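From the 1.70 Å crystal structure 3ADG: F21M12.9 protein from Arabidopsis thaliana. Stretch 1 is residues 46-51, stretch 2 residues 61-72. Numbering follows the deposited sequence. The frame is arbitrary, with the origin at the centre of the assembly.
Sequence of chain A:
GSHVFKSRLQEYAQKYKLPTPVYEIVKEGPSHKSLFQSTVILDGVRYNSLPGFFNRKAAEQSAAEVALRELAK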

# COMPACT_ATOMS: atom_id res chain seq x y z
N ARG A 46 -4.46 -8.89 3.01
CA ARG A 46 -4.55 -7.88 1.94
C ARG A 46 -5.19 -6.59 2.43
O ARG A 46 -6.29 -6.59 2.97
CB ARG A 46 -5.37 -8.42 0.76
CG ARG A 46 -4.79 -9.70 0.13
CD ARG A 46 -5.69 -10.26 -0.99
NE ARG A 46 -6.01 -9.27 -2.03
CZ ARG A 46 -5.23 -9.04 -3.08
NH1 ARG A 46 -4.08 -9.71 -3.22
NH2 ARG A 46 -5.58 -8.13 -3.97
N TYR A 47 -4.53 -5.46 2.20
CA TYR A 47 -5.08 -4.17 2.65
C TYR A 47 -5.14 -3.27 1.45
O TYR A 47 -4.14 -3.15 0.74
CB TYR A 47 -4.17 -3.52 3.69
CG TYR A 47 -3.81 -4.40 4.87
CD1 TYR A 47 -2.68 -5.21 4.83
CD2 TYR A 47 -4.60 -4.41 6.02
CE1 TYR A 47 -2.35 -6.01 5.92
CE2 TYR A 47 -4.26 -5.19 7.13
CZ TYR A 47 -3.14 -5.99 7.06
OH TYR A 47 -2.78 -6.76 8.13
N ASN A 48 -6.27 -2.60 1.25
CA ASN A 48 -6.49 -1.85 0.05
C ASN A 48 -6.37 -0.35 0.27
O ASN A 48 -6.88 0.18 1.24
CB ASN A 48 -7.84 -2.22 -0.54
CG ASN A 48 -7.82 -3.62 -1.14
OD1 ASN A 48 -8.21 -4.61 -0.49
ND2 ASN A 48 -7.31 -3.72 -2.33
N SER A 49 -5.65 0.31 -0.62
CA SER A 49 -5.64 1.78 -0.67
C SER A 49 -7.00 2.36 -1.06
O SER A 49 -7.91 1.68 -1.61
CB SER A 49 -4.61 2.26 -1.69
OG SER A 49 -5.13 2.10 -3.00
N LEU A 50 -7.11 3.67 -0.82
CA LEU A 50 -8.13 4.49 -1.46
C LEU A 50 -7.99 4.45 -3.00
O LEU A 50 -6.89 4.19 -3.52
CB LEU A 50 -8.02 5.92 -0.96
CG LEU A 50 -8.56 6.15 0.46
CD1 LEU A 50 -8.51 7.63 0.78
CD2 LEU A 50 -9.98 5.58 0.63
N PRO A 51 -9.09 4.71 -3.75
CA PRO A 51 -8.93 4.73 -5.21
C PRO A 51 -8.47 6.10 -5.68
O PRO A 51 -8.42 7.10 -4.89
CB PRO A 51 -10.38 4.51 -5.70
CG PRO A 51 -11.20 5.27 -4.68
CD PRO A 51 -10.48 5.01 -3.34
N GLN A 61 1.51 4.15 -0.84
CA GLN A 61 1.54 4.81 0.45
C GLN A 61 0.18 4.72 1.16
O GLN A 61 0.12 4.55 2.37
CB GLN A 61 1.99 6.25 0.34
CG GLN A 61 3.44 6.35 -0.04
CD GLN A 61 4.42 6.04 1.10
OE1 GLN A 61 4.01 5.77 2.26
NE2 GLN A 61 5.73 6.06 0.77
N SER A 62 -0.91 4.88 0.40
CA SER A 62 -2.27 4.82 0.96
C SER A 62 -2.58 3.39 1.49
O SER A 62 -3.13 3.24 2.59
CB SER A 62 -3.28 5.26 -0.10
OG SER A 62 -4.64 5.05 0.33
N ALA A 63 -2.19 2.38 0.72
CA ALA A 63 -2.34 0.97 1.11
C ALA A 63 -1.57 0.72 2.43
O ALA A 63 -2.12 0.06 3.34
CB ALA A 63 -1.81 0.03 0.01
N ALA A 64 -0.33 1.24 2.51
CA ALA A 64 0.52 1.05 3.71
C ALA A 64 -0.13 1.73 4.92
O ALA A 64 -0.18 1.15 6.00
CB ALA A 64 1.93 1.58 3.47
N GLU A 65 -0.71 2.92 4.70
CA GLU A 65 -1.42 3.62 5.76
C GLU A 65 -2.57 2.76 6.31
O GLU A 65 -2.73 2.63 7.53
CB GLU A 65 -1.99 4.93 5.25
CG GLU A 65 -2.79 5.64 6.39
CD GLU A 65 -3.44 6.94 5.98
OE1 GLU A 65 -4.07 7.56 6.87
OE2 GLU A 65 -3.26 7.36 4.83
N VAL A 66 -3.36 2.21 5.39
CA VAL A 66 -4.50 1.34 5.76
C VAL A 66 -4.01 0.15 6.58
O VAL A 66 -4.57 -0.15 7.64
CB VAL A 66 -5.29 0.88 4.52
CG1 VAL A 66 -6.32 -0.21 4.89
CG2 VAL A 66 -5.98 2.14 3.86
N ALA A 67 -2.95 -0.50 6.09
CA ALA A 67 -2.33 -1.65 6.78
C ALA A 67 -1.93 -1.29 8.23
O ALA A 67 -2.35 -1.97 9.19
CB ALA A 67 -1.08 -2.14 5.98
N LEU A 68 -1.19 -0.20 8.37
CA LEU A 68 -0.71 0.25 9.69
C LEU A 68 -1.88 0.50 10.66
O LEU A 68 -1.86 0.07 11.81
CB LEU A 68 0.22 1.47 9.57
CG LEU A 68 1.58 1.32 8.88
CD1 LEU A 68 2.16 2.68 8.46
CD2 LEU A 68 2.57 0.49 9.78
N ARG A 69 -2.92 1.20 10.17
CA ARG A 69 -4.09 1.50 11.00
C ARG A 69 -4.76 0.20 11.49
O ARG A 69 -5.12 0.10 12.66
CB ARG A 69 -5.10 2.33 10.21
CG ARG A 69 -4.65 3.78 10.04
CD ARG A 69 -5.72 4.62 9.36
NE ARG A 69 -5.26 5.99 9.13
CZ ARG A 69 -5.25 6.96 10.03
NH1 ARG A 69 -5.68 6.75 11.28
NH2 ARG A 69 -4.81 8.15 9.69
N GLU A 70 -4.87 -0.78 10.60
CA GLU A 70 -5.58 -2.01 10.93
C GLU A 70 -4.72 -2.86 11.88
O GLU A 70 -5.23 -3.39 12.85
CB GLU A 70 -5.92 -2.76 9.65
CG GLU A 70 -6.89 -3.94 9.84
CD GLU A 70 -8.25 -3.53 10.42
OE1 GLU A 70 -8.76 -2.44 10.08
OE2 GLU A 70 -8.82 -4.31 11.21
N LEU A 71 -3.41 -2.92 11.64
CA LEU A 71 -2.52 -3.68 12.52
C LEU A 71 -2.57 -3.18 13.99
O LEU A 71 -2.30 -3.95 14.92
CB LEU A 71 -1.09 -3.67 11.97
CG LEU A 71 -0.85 -4.51 10.70
CD1 LEU A 71 0.40 -4.00 9.93
CD2 LEU A 71 -0.71 -6.01 11.07
N ALA A 72 -2.94 -1.90 14.18
CA ALA A 72 -3.02 -1.30 15.54
C ALA A 72 -4.32 -1.60 16.33
O ALA A 72 -4.36 -1.43 17.56
CB ALA A 72 -2.78 0.21 15.46

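The contact joins the end of a strand, residues 46-48, and the loop after it to one side of a helix. The two axes approach to 6.9 Å, with 121° between their N-to-C directions, and 410 Å² of surface is buried, both sides summed. Backbones come closest at the loop, where Ser49 CA lies 3.8 Å from Ala63 CA; farther along, Tyr47 CA and Ala67 CA are 5.6 Å apart.

Tyr47 has 127 Å² covered, more than any other residue. Its CA-to-CB bond points toward the helix, and the m rotamer (chi1 -53°) with chi2 at 90° lays the ring along the helix. One face rests on Ala67: CB is 3.6 Å from Tyr47 CD1, and Ala67 CA sits 3.8 Å from the ring centroid, 20° off the normal, a CH-pi geometry. Alanine suits this position because its short side chain lets the ring approach the helix backbone itself. Around this seat, Val66 CG1 lies 4.1 Å from Tyr47 CB, Glu70 CB 3.9 Å from Tyr47 CE2, and Leu71 CD2 3.7 Å from Tyr47 OH. From CB to OH, the Tyr47 side chain touches residues from Val66 to Leu71, just over one helical turn.

Two of these neighbours adapt in different ways. Glu70 starts toward the strand, but chi1 t and chi2 p carry its carboxylate away, so that the aliphatic CB meets the ring while the charged end remains outside the contact. Leu71 starts sideways, and its m,t conformation brings its end nearer. Val66, with chi1 at 170°, directs CG1 to Tyr47 and CG2 to the strand backbone, 3.4 Å from Asn48 O. The Asn48 side chain itself points away from the helix.

At the other end the contact becomes polar. Leu50 N donates a hydrogen bond to Ser62 OG, 3.1 Å long with an N-H...acceptor angle of 154°; it is the single hydrogen bond between the stretches. Ser62 points toward the loop, and its t rotamer (172°) places the hydroxyl within reach of this amide. Ser49 is packed tightly here, its CB 3.4 Å from both Ser62 OG and Ala63 N. Its p rotamer (77°) turns OG into a 2.8 Å hydrogen bond to Leu50 O, within its own stretch. The methyl of Ala63 fits the narrow gap, with CB 4.0 Å from Ser49 CB and 4.0 Å from Tyr47 O. Small residues on both sides permit the close backbone approach, while the buried hydroxyls of Ser49 and Ser62 each have a hydrogen-bond partner.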